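PDB 2QS8: Xaa-Pro Dipeptidase, which probably acts as a metal-dependent carboxypeptidase or dipeptidase of the amidohydrolase superfamily, hydrolysing short peptides in an active site where methionine is seen bound. Local coordinates for residues 12-18 with 57-63; 120-124 with 136-140; 322-326 with 357-362. One frame throughout, in Å; residues are numbered along the deposited sequence.

Contact 1: 12-18 with 57-63; sequences HAGKLID and RDHTVLP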
loop_
_atom_site.group_PDB
_atom_site.type_symbol
_atom_site.label_atom_id
_atom_site.label_comp_id
_atom_site.label_asym_id
_atom_site.label_seq_id
_atom_site.Cartn_x
_atom_site.Cartn_y
_atom_site.Cartn_z
ATOM N N HIS A 12 -57.444 -12.956 17.452
ATOM C CA HIS A 12 -57.762 -13.874 18.537
ATOM C C HIS A 12 -56.778 -15.019 18.395
ATOM O O HIS A 12 -56.870 -15.822 17.460
ATOM C CB HIS A 12 -59.193 -14.399 18.403
ATOM C CG HIS A 12 -60.236 -13.479 18.957
ATOM N ND1 HIS A 12 -61.585 -13.683 18.755
ATOM C CD2 HIS A 12 -60.135 -12.371 19.731
ATOM C CE1 HIS A 12 -62.268 -12.741 19.380
ATOM N NE2 HIS A 12 -61.412 -11.931 19.978
ATOM N N ALA A 13 -55.825 -15.090 19.311
ATOM C CA ALA A 13 -54.829 -16.141 19.258
ATOM C C ALA A 13 -55.122 -17.290 20.229
ATOM O O ALA A 13 -55.128 -17.102 21.449
ATOM C CB ALA A 13 -53.449 -15.559 19.529
ATOM N N GLY A 14 -55.361 -18.475 19.666
ATOM C CA GLY A 14 -55.636 -19.649 20.471
ATOM C C GLY A 14 -54.528 -19.792 21.483
ATOM O O GLY A 14 -54.772 -19.861 22.690
ATOM N N LYS A 15 -53.301 -19.825 20.979
ATOM C CA LYS A 15 -52.120 -19.923 21.819
ATOM C C LYS A 15 -51.137 -18.833 21.400
ATOM O O LYS A 15 -51.167 -18.359 20.259
ATOM C CB LYS A 15 -51.488 -21.310 21.698
ATOM C CG LYS A 15 -52.370 -22.414 22.257
ATOM C CD LYS A 15 -51.579 -23.677 22.501
ATOM C CE LYS A 15 -52.409 -24.714 23.245
ATOM N NZ LYS A 15 -51.569 -25.889 23.622
ATOM N N LEU A 16 -50.278 -18.421 22.324
ATOM C CA LEU A 16 -49.328 -17.364 22.022
ATOM C C LEU A 16 -47.948 -17.536 22.638
ATOM O O LEU A 16 -47.808 -17.631 23.859
ATOM C CB LEU A 16 -49.890 -16.013 22.465
ATOM C CG LEU A 16 -48.926 -14.817 22.395
ATOM C CD1 LEU A 16 -48.693 -14.439 20.941
ATOM C CD2 LEU A 16 -49.502 -13.622 23.153
ATOM N N ILE A 17 -46.936 -17.589 21.770
ATOM C CA ILE A 17 -45.545 -17.660 22.191
ATOM C C ILE A 17 -45.104 -16.230 21.868
ATOM O O ILE A 17 -44.984 -15.863 20.698
ATOM C CB ILE A 17 -44.747 -18.684 21.358
ATOM C CG1 ILE A 17 -45.354 -20.080 21.538
ATOM C CG2 ILE A 17 -43.285 -18.693 21.792
ATOM C CD1 ILE A 17 -44.668 -21.158 20.732
ATOM N N ASP A 18 -44.888 -15.419 22.896
ATOM C CA ASP A 18 -44.535 -14.024 22.676
ATOM C C ASP A 18 -43.065 -13.671 22.459
ATOM O O ASP A 18 -42.763 -12.550 22.060
ATOM C CB ASP A 18 -45.125 -13.141 23.791
ATOM C CG ASP A 18 -44.422 -13.307 25.133
ATOM O OD1 ASP A 18 -43.418 -14.039 25.227
ATOM O OD2 ASP A 18 -44.883 -12.683 26.112
ATOM N N ARG A 57 -58.085 -18.609 16.669
ATOM C CA ARG A 57 -58.325 -19.347 17.905
ATOM C C ARG A 57 -57.814 -20.780 17.807
ATOM O O ARG A 57 -57.475 -21.397 18.812
ATOM C CB ARG A 57 -59.823 -19.341 18.242
ATOM C CG ARG A 57 -60.392 -17.953 18.535
ATOM C CD ARG A 57 -61.905 -17.988 18.683
ATOM N NE ARG A 57 -62.574 -18.212 17.405
ATOM C CZ ARG A 57 -63.704 -18.899 17.255
ATOM N NH1 ARG A 57 -64.301 -19.441 18.312
ATOM N NH2 ARG A 57 -64.233 -19.051 16.048
ATOM N N ASP A 58 -57.737 -21.299 16.588
ATOM C CA ASP A 58 -57.268 -22.662 16.367
ATOM C C ASP A 58 -55.787 -22.706 15.974
ATOM O O ASP A 58 -55.275 -23.744 15.562
ATOM C CB ASP A 58 -58.133 -23.327 15.289
ATOM C CG ASP A 58 -58.092 -22.588 13.959
ATOM O OD1 ASP A 58 -58.089 -21.335 13.958
ATOM O OD2 ASP A 58 -58.075 -23.257 12.905
ATOM N N HIS A 59 -55.103 -21.575 16.128
ATOM C CA HIS A 59 -53.687 -21.456 15.785
ATOM C C HIS A 59 -52.822 -21.015 16.961
ATOM O O HIS A 59 -53.317 -20.523 17.976
ATOM C CB HIS A 59 -53.493 -20.427 14.678
ATOM C CG HIS A 59 -54.090 -20.818 13.365
ATOM N ND1 HIS A 59 -53.345 -21.372 12.346
ATOM C CD2 HIS A 59 -55.354 -20.707 12.894
ATOM C CE1 HIS A 59 -54.124 -21.581 11.300
ATOM N NE2 HIS A 59 -55.348 -21.186 11.605
ATOM N N THR A 60 -51.515 -21.203 16.803
ATOM C CA THR A 60 -50.542 -20.770 17.785
ATOM C C THR A 60 -49.837 -19.616 17.081
ATOM O O THR A 60 -49.317 -19.781 15.978
ATOM C CB THR A 60 -49.514 -21.862 18.113
ATOM O OG1 THR A 60 -50.161 -22.948 18.794
ATOM C CG2 THR A 60 -48.396 -21.297 18.989
ATOM N N VAL A 61 -49.860 -18.443 17.705
ATOM C CA VAL A 61 -49.236 -17.257 17.143
ATOM C C VAL A 61 -47.841 -17.068 17.735
ATOM O O VAL A 61 -47.609 -17.345 18.919
ATOM C CB VAL A 61 -50.097 -15.993 17.424
ATOM C CG1 VAL A 61 -49.366 -14.743 16.958
ATOM C CG2 VAL A 61 -51.444 -16.113 16.719
ATOM N N LEU A 62 -46.909 -16.620 16.898
ATOM C CA LEU A 62 -45.542 -16.367 17.340
ATOM C C LEU A 62 -45.065 -15.072 16.687
ATOM O O LEU A 62 -45.691 -14.564 15.754
ATOM C CB LEU A 62 -44.601 -17.506 16.920
ATOM C CG LEU A 62 -45.014 -18.968 17.123
ATOM C CD1 LEU A 62 -45.833 -19.429 15.931
ATOM C CD2 LEU A 62 -43.785 -19.847 17.270
ATOM N N PRO A 63 -43.973 -14.493 17.195
ATOM C CA PRO A 63 -43.542 -13.265 16.531
ATOM C C PRO A 63 -42.825 -13.692 15.247
ATOM O O PRO A 63 -42.464 -14.860 15.110
ATOM C CB PRO A 63 -42.619 -12.613 17.561
ATOM C CG PRO A 63 -42.085 -13.761 18.341
ATOM C CD PRO A 63 -43.238 -14.723 18.448
#

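Contact 2: 120-124 with 136-140; sequences AISLR and RIFAA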
loop_
_atom_site.group_PDB
_atom_site.type_symbol
_atom_site.label_atom_id
_atom_site.label_comp_id
_atom_site.label_asym_id
_atom_site.label_seq_id
_atom_site.Cartn_x
_atom_site.Cartn_y
_atom_site.Cartn_z
ATOM N N ALA A 120 -28.598 -8.714 -2.354
ATOM C CA ALA A 120 -29.426 -8.450 -1.181
ATOM C C ALA A 120 -29.662 -6.938 -0.966
ATOM O O ALA A 120 -30.751 -6.522 -0.570
ATOM C CB ALA A 120 -28.783 -9.066 0.071
ATOM N N ILE A 121 -28.647 -6.117 -1.224
ATOM C CA ILE A 121 -28.809 -4.683 -1.043
ATOM C C ILE A 121 -29.926 -4.157 -1.959
ATOM O O ILE A 121 -30.803 -3.410 -1.520
ATOM C CB ILE A 121 -27.498 -3.946 -1.344
ATOM C CG1 ILE A 121 -26.491 -4.216 -0.217
ATOM C CG2 ILE A 121 -27.759 -2.463 -1.545
ATOM C CD1 ILE A 121 -25.068 -3.862 -0.568
ATOM N N SER A 122 -29.895 -4.553 -3.227
ATOM C CA SER A 122 -30.923 -4.113 -4.167
ATOM C C SER A 122 -32.300 -4.689 -3.813
ATOM O O SER A 122 -33.318 -4.008 -3.901
ATOM C CB SER A 122 -30.552 -4.520 -5.595
ATOM O OG SER A 122 -29.342 -3.904 -6.000
ATOM N N LEU A 123 -32.329 -5.946 -3.399
ATOM C CA LEU A 123 -33.586 -6.583 -3.055
ATOM C C LEU A 123 -34.203 -5.895 -1.831
ATOM O O LEU A 123 -35.407 -5.612 -1.801
ATOM C CB LEU A 123 -33.356 -8.065 -2.778
ATOM C CG LEU A 123 -34.606 -8.932 -2.644
ATOM C CD1 LEU A 123 -35.476 -8.746 -3.887
ATOM C CD2 LEU A 123 -34.213 -10.392 -2.460
ATOM N N ARG A 124 -33.359 -5.623 -0.840
ATOM C CA ARG A 124 -33.783 -4.956 0.389
ATOM C C ARG A 124 -34.429 -3.622 0.049
ATOM O O ARG A 124 -35.525 -3.329 0.509
ATOM C CB ARG A 124 -32.578 -4.705 1.307
ATOM C CG ARG A 124 -32.892 -3.854 2.526
ATOM C CD ARG A 124 -31.621 -3.257 3.118
ATOM N NE ARG A 124 -31.079 -2.188 2.281
ATOM C CZ ARG A 124 -29.825 -1.753 2.336
ATOM N NH1 ARG A 124 -28.962 -2.292 3.191
ATOM N NH2 ARG A 124 -29.437 -0.774 1.533
ATOM N N ARG A 136 -37.788 -8.399 5.940
ATOM C CA ARG A 136 -36.977 -7.215 6.204
ATOM C C ARG A 136 -35.559 -7.748 6.008
ATOM O O ARG A 136 -35.166 -8.718 6.658
ATOM C CB ARG A 136 -37.151 -6.732 7.645
ATOM C CG ARG A 136 -38.523 -6.168 7.965
ATOM C CD ARG A 136 -38.679 -5.900 9.464
ATOM N NE ARG A 136 -40.075 -5.646 9.807
ATOM C CZ ARG A 136 -40.724 -4.513 9.555
ATOM N NH1 ARG A 136 -40.106 -3.500 8.959
ATOM N NH2 ARG A 136 -41.998 -4.397 9.881
ATOM N N ILE A 137 -34.804 -7.133 5.108
ATOM C CA ILE A 137 -33.457 -7.605 4.835
ATOM C C ILE A 137 -32.349 -6.701 5.347
ATOM O O ILE A 137 -32.377 -5.493 5.151
ATOM C CB ILE A 137 -33.231 -7.803 3.320
ATOM C CG1 ILE A 137 -34.233 -8.823 2.761
ATOM C CG2 ILE A 137 -31.790 -8.262 3.065
ATOM C CD1 ILE A 137 -34.092 -9.059 1.253
ATOM N N PHE A 138 -31.375 -7.308 6.010
ATOM C CA PHE A 138 -30.210 -6.605 6.509
ATOM C C PHE A 138 -29.053 -7.316 5.813
ATOM O O PHE A 138 -28.765 -8.494 6.068
ATOM C CB PHE A 138 -30.144 -6.700 8.024
ATOM C CG PHE A 138 -31.254 -5.955 8.708
ATOM C CD1 PHE A 138 -32.429 -6.596 9.062
ATOM C CD2 PHE A 138 -31.136 -4.589 8.972
ATOM C CE1 PHE A 138 -33.469 -5.899 9.667
ATOM C CE2 PHE A 138 -32.181 -3.882 9.584
ATOM C CZ PHE A 138 -33.343 -4.543 9.929
ATOM N N ALA A 139 -28.407 -6.586 4.911
ATOM C CA ALA A 139 -27.349 -7.147 4.091
ATOM C C ALA A 139 -25.929 -6.725 4.401
ATOM O O ALA A 139 -25.675 -5.632 4.908
ATOM C CB ALA A 139 -27.661 -6.867 2.639
ATOM N N ALA A 140 -25.001 -7.612 4.070
ATOM C CA ALA A 140 -23.587 -7.367 4.282
ATOM C C ALA A 140 -22.887 -7.119 2.939
ATOM O O ALA A 140 -21.708 -6.760 2.899
ATOM C CB ALA A 140 -22.963 -8.557 4.981
#

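Contact 3: 322-326 with 357-362; sequences KIAFG and SATMET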
loop_
_atom_site.group_PDB
_atom_site.type_symbol
_atom_site.label_atom_id
_atom_site.label_comp_id
_atom_site.label_asym_id
_atom_site.label_seq_id
_atom_site.Cartn_x
_atom_site.Cartn_y
_atom_site.Cartn_z
ATOM N N LYS A 322 -23.946 -17.679 23.826
ATOM C CA LYS A 322 -25.132 -17.061 23.247
ATOM C C LYS A 322 -25.353 -17.621 21.843
ATOM O O LYS A 322 -24.404 -17.786 21.070
ATOM C CB LYS A 322 -24.970 -15.544 23.203
ATOM C CG LYS A 322 -24.794 -14.929 24.579
ATOM C CD LYS A 322 -24.211 -13.534 24.481
ATOM C CE LYS A 322 -25.247 -12.534 24.048
ATOM N NZ LYS A 322 -26.237 -12.348 25.143
ATOM N N ILE A 323 -26.611 -17.909 21.521
ATOM C CA ILE A 323 -26.959 -18.487 20.239
ATOM C C ILE A 323 -28.117 -17.785 19.548
ATOM O O ILE A 323 -29.141 -17.489 20.165
ATOM C CB ILE A 323 -27.313 -19.987 20.410
ATOM C CG1 ILE A 323 -26.045 -20.775 20.757
ATOM C CG2 ILE A 323 -27.977 -20.525 19.156
ATOM C CD1 ILE A 323 -26.272 -22.252 21.049
ATOM N N ALA A 324 -27.936 -17.515 18.254
ATOM C CA ALA A 324 -28.961 -16.877 17.437
ATOM C C ALA A 324 -29.198 -17.765 16.213
ATOM O O ALA A 324 -28.250 -18.321 15.647
ATOM C CB ALA A 324 -28.512 -15.484 17.006
ATOM N N PHE A 325 -30.463 -17.892 15.823
ATOM C CA PHE A 325 -30.880 -18.717 14.688
ATOM C C PHE A 325 -30.246 -18.345 13.327
ATOM O O PHE A 325 -30.327 -17.195 12.885
ATOM C CB PHE A 325 -32.403 -18.650 14.567
ATOM C CG PHE A 325 -32.984 -19.668 13.638
ATOM C CD1 PHE A 325 -33.373 -20.911 14.116
ATOM C CD2 PHE A 325 -33.172 -19.376 12.294
ATOM C CE1 PHE A 325 -33.948 -21.845 13.272
ATOM C CE2 PHE A 325 -33.743 -20.302 11.447
ATOM C CZ PHE A 325 -34.134 -21.542 11.935
ATOM N N GLY A 326 -29.647 -19.338 12.673
ATOM C CA GLY A 326 -29.016 -19.142 11.377
ATOM C C GLY A 326 -28.862 -20.466 10.639
ATOM O O GLY A 326 -28.336 -21.423 11.197
ATOM N N SER A 357 -34.441 -18.118 20.104
ATOM C CA SER A 357 -33.195 -17.828 19.420
ATOM C C SER A 357 -33.447 -17.281 18.014
ATOM O O SER A 357 -32.542 -16.748 17.387
ATOM C CB SER A 357 -32.326 -19.083 19.322
ATOM O OG SER A 357 -32.743 -19.894 18.242
ATOM N N ALA A 358 -34.673 -17.417 17.524
ATOM C CA ALA A 358 -35.020 -16.930 16.194
ATOM C C ALA A 358 -35.942 -15.721 16.281
ATOM O O ALA A 358 -36.461 -15.254 15.269
ATOM C CB ALA A 358 -35.682 -18.029 15.398
ATOM N N THR A 359 -36.141 -15.220 17.495
ATOM C CA THR A 359 -36.993 -14.061 17.725
ATOM C C THR A 359 -36.248 -12.939 18.470
ATOM O O THR A 359 -35.819 -11.959 17.862
ATOM C CB THR A 359 -38.278 -14.463 18.510
ATOM O OG1 THR A 359 -37.934 -15.299 19.619
ATOM C CG2 THR A 359 -39.224 -15.216 17.615
HETATM N N MSE A 360 -36.083 -13.091 19.782
HETATM C CA MSE A 360 -35.385 -12.091 20.594
HETATM C C MSE A 360 -33.860 -12.139 20.467
HETATM O O MSE A 360 -33.191 -11.104 20.485
HETATM C CB MSE A 360 -35.769 -12.243 22.076
HETATM C CG MSE A 360 -37.174 -11.745 22.404
HETATM SE SE MSE A 360 -37.226 -9.862 21.878
HETATM C CE MSE A 360 -35.819 -9.099 23.041
ATOM N N GLU A 361 -33.294 -13.331 20.361
ATOM C CA GLU A 361 -31.840 -13.423 20.236
ATOM C C GLU A 361 -31.357 -12.845 18.910
ATOM O O GLU A 361 -30.334 -12.149 18.853
ATOM C CB GLU A 361 -31.384 -14.873 20.392
ATOM C CG GLU A 361 -31.592 -15.391 21.811
ATOM C CD GLU A 361 -31.065 -14.415 22.866
ATOM O OE1 GLU A 361 -29.837 -14.361 23.076
ATOM O OE2 GLU A 361 -31.878 -13.690 23.475
ATOM N N THR A 362 -32.102 -13.126 17.844
ATOM C CA THR A 362 -31.760 -12.619 16.533
ATOM C C THR A 362 -31.960 -11.114 16.514
ATOM O O THR A 362 -31.167 -10.388 15.916
ATOM C CB THR A 362 -32.636 -13.247 15.429
ATOM O OG1 THR A 362 -34.012 -13.200 15.823
ATOM C CG2 THR A 362 -32.218 -14.688 15.165
HETATM O O HOH W 1 -28.523 -16.912 23.586
#

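Contact 1: 12-18 with 57-63
Segments 12-18 and 57-63 run parallel. The strand at 12-13, paired with 52-56, turns a corner at Gly-14 and Lys-15, the other chain over 57-59; from the corners onward a short parallel ladder forms. Lys-15 N donates to His-59 O (3.1 Å), Val-61 N to Lys-15 O (2.9 Å) and Ile-17 N to Val-61 O (2.9 Å), which sets Lys-15 beside Thr-60 and Leu-16 beside Val-61. The corner itself is tight. Gly-14 CA lies 3.0 Å from Arg-57 O in a CA-H...O contact, and a CB at this position would come within 1.9 Å of the same Arg-57 O, so a side chain could not be fitted without moving the backbone.

Val-61 is the apolar centre: its CG2 meets Ala-13 CB at 3.5 Å and its CG1 meets Leu-16 CD1 at 4.1 Å. On the opposite face Lys-15 CB rests 3.6 Å from Thr-60 OG1, a hydroxyl bonded to Gly-388 O. Farther along, Ile-17 CD1 packs on Leu-62 CD2 at 3.8 Å. At the other end His-12 CB touches Arg-57 CG (3.8 Å), while the guanidinium forms a salt bridge with Asp-55.

Strand 9-16 thus pairs in parallel first with strand 52-56 and then with strand 60-67, within the small beta domain common in amidohydrolases; strand 60-67 then runs on into the barrel. Leu-16 leans on Ile-28 and Ile-30 of strand 28-33, Val-61 and Leu-62 meet strand 383-386, and Ile-17 and Leu-62 pack against Ile-355 of helix 351-357.

Contact 2: 120-124 with 136-140
This is a helix-on-strand contact inside a beta-alpha-beta crossover of the TIM barrel. Helix 119-128 connects strand 107-112 to its parallel neighbour 136-139, and residues 120-124 lie against the outer side of the second strand. The helical segment runs roughly antiparallel to the strand that follows it, with 150° between their directions and 8.0 Å between the axes at closest approach, as expected where the chain returns along a helix before entering the next barrel strand.

The strand alternates. Ile-137 and Ala-139 point toward the helix, whereas Arg-136 and Phe-138 point away from it. Ile-137 is the centre of the contact, with 93 Å² covered: its CD1 meets Leu-123 CG at 3.9 Å, and its CG2 lies 4.3 Å from Ala-120 CB. Two residues further along the strand, two small residues face each other, Ala-120 CB to Ala-139 CB at 3.6 Å, and Ile-121 CG1 closes on the same Ala-139 CB at 4.1 Å. Leu-123 also reaches helix 88-104, so it joins two neighbouring helices of the outer layer.

Between the segments themselves the chemistry is largely apolar, and even the charged residue takes part through its hydrocarbon portion, with Arg-124 CB 3.8 Å from Ile-137 CB. Farther out, the methylene Arg-124 CD makes a close contact with a backbone carbonyl, 3.1 Å from Ile-137 O. The guanidinium continues to Asp-191, whose OD1 forms a salt bridge with Arg-124 NH1 and accepts a hydrogen bond from Ala-139 N. Helix and strand are therefore held together by side-chain fit, and polar fixing comes indirectly, through a carboxylate just ahead of strand 192-196.

Contact 3: 322-326 with 357-362
Phe-325, Glu-361 and Ser-357 carry much of this contact, in which an extended segment of the TIM barrel, 322-326, lies against the break between helices 351-357 and 360-365. Although 322-326 is not a regular strand, its backbone bonds to Tyr-274 on strand 273-275 and to Met-68 just past strand 60-67, consistent with the last strand position that closes the barrel.

Phe-325, with 70 Å² covered, is held through both backbone and side chain. Its N donates to Ser-357 O at 2.8 Å in a nearly straight hydrogen bond, and its CB packs against Ala-358 CB at 3.4 Å and Thr-362 CG2 at 4.0 Å. The ring then leads away from the segment, to meet the rings of Phe-107 and Phe-341.

Ser-357 points toward the strand-like segment. Its CB lies 3.7 Å from Ile-323 O, and its OG sits at the edge of the Phe-325 ring while bonded to Ala-354 O in the preceding helix. Because Ser-357 O also receives a CA-H...O contact from Ala-324 CA (3.6 Å), this one carbonyl serves two successive residues of the extended chain. At the first turn of helix 360-365, Thr-362 OG1 donates to Thr-359 O (3.0 Å), Thr-359 being at the N-cap position.

Glu-361 works at the other end of the contact. Its CB is 3.5 Å from Ile-323 O, and its carboxylate is shared among Lys-364, Tyr-273 and a water; this water accepts from Ile-323 N at 3.0 Å and donates to Glu-361 OE1 at 2.9 Å.

Strand 60-67 ties the set together: its start pairs in contact 1, its later part adjoins the elements of contact 3, and strand 107-112, between it and 136-139, leads to contact 2. Contacts 1 and 3, centred 20 Å apart, touch directly, Pro-63 CG lying 3.3 Å from Thr-359 CG2. Contact 2 stays separate, its nearest atoms about 10 Å from contact 1 and about 8 Å from contact 3. The chain beyond 57-63 soon supplies His-69 and His-71 to the magnesium, and that beyond 322-326 supplies Asp-328, which also lines the methionine pocket. The side chains of Ala-120 and Phe-325 are about 12 and 13 Å from the metal.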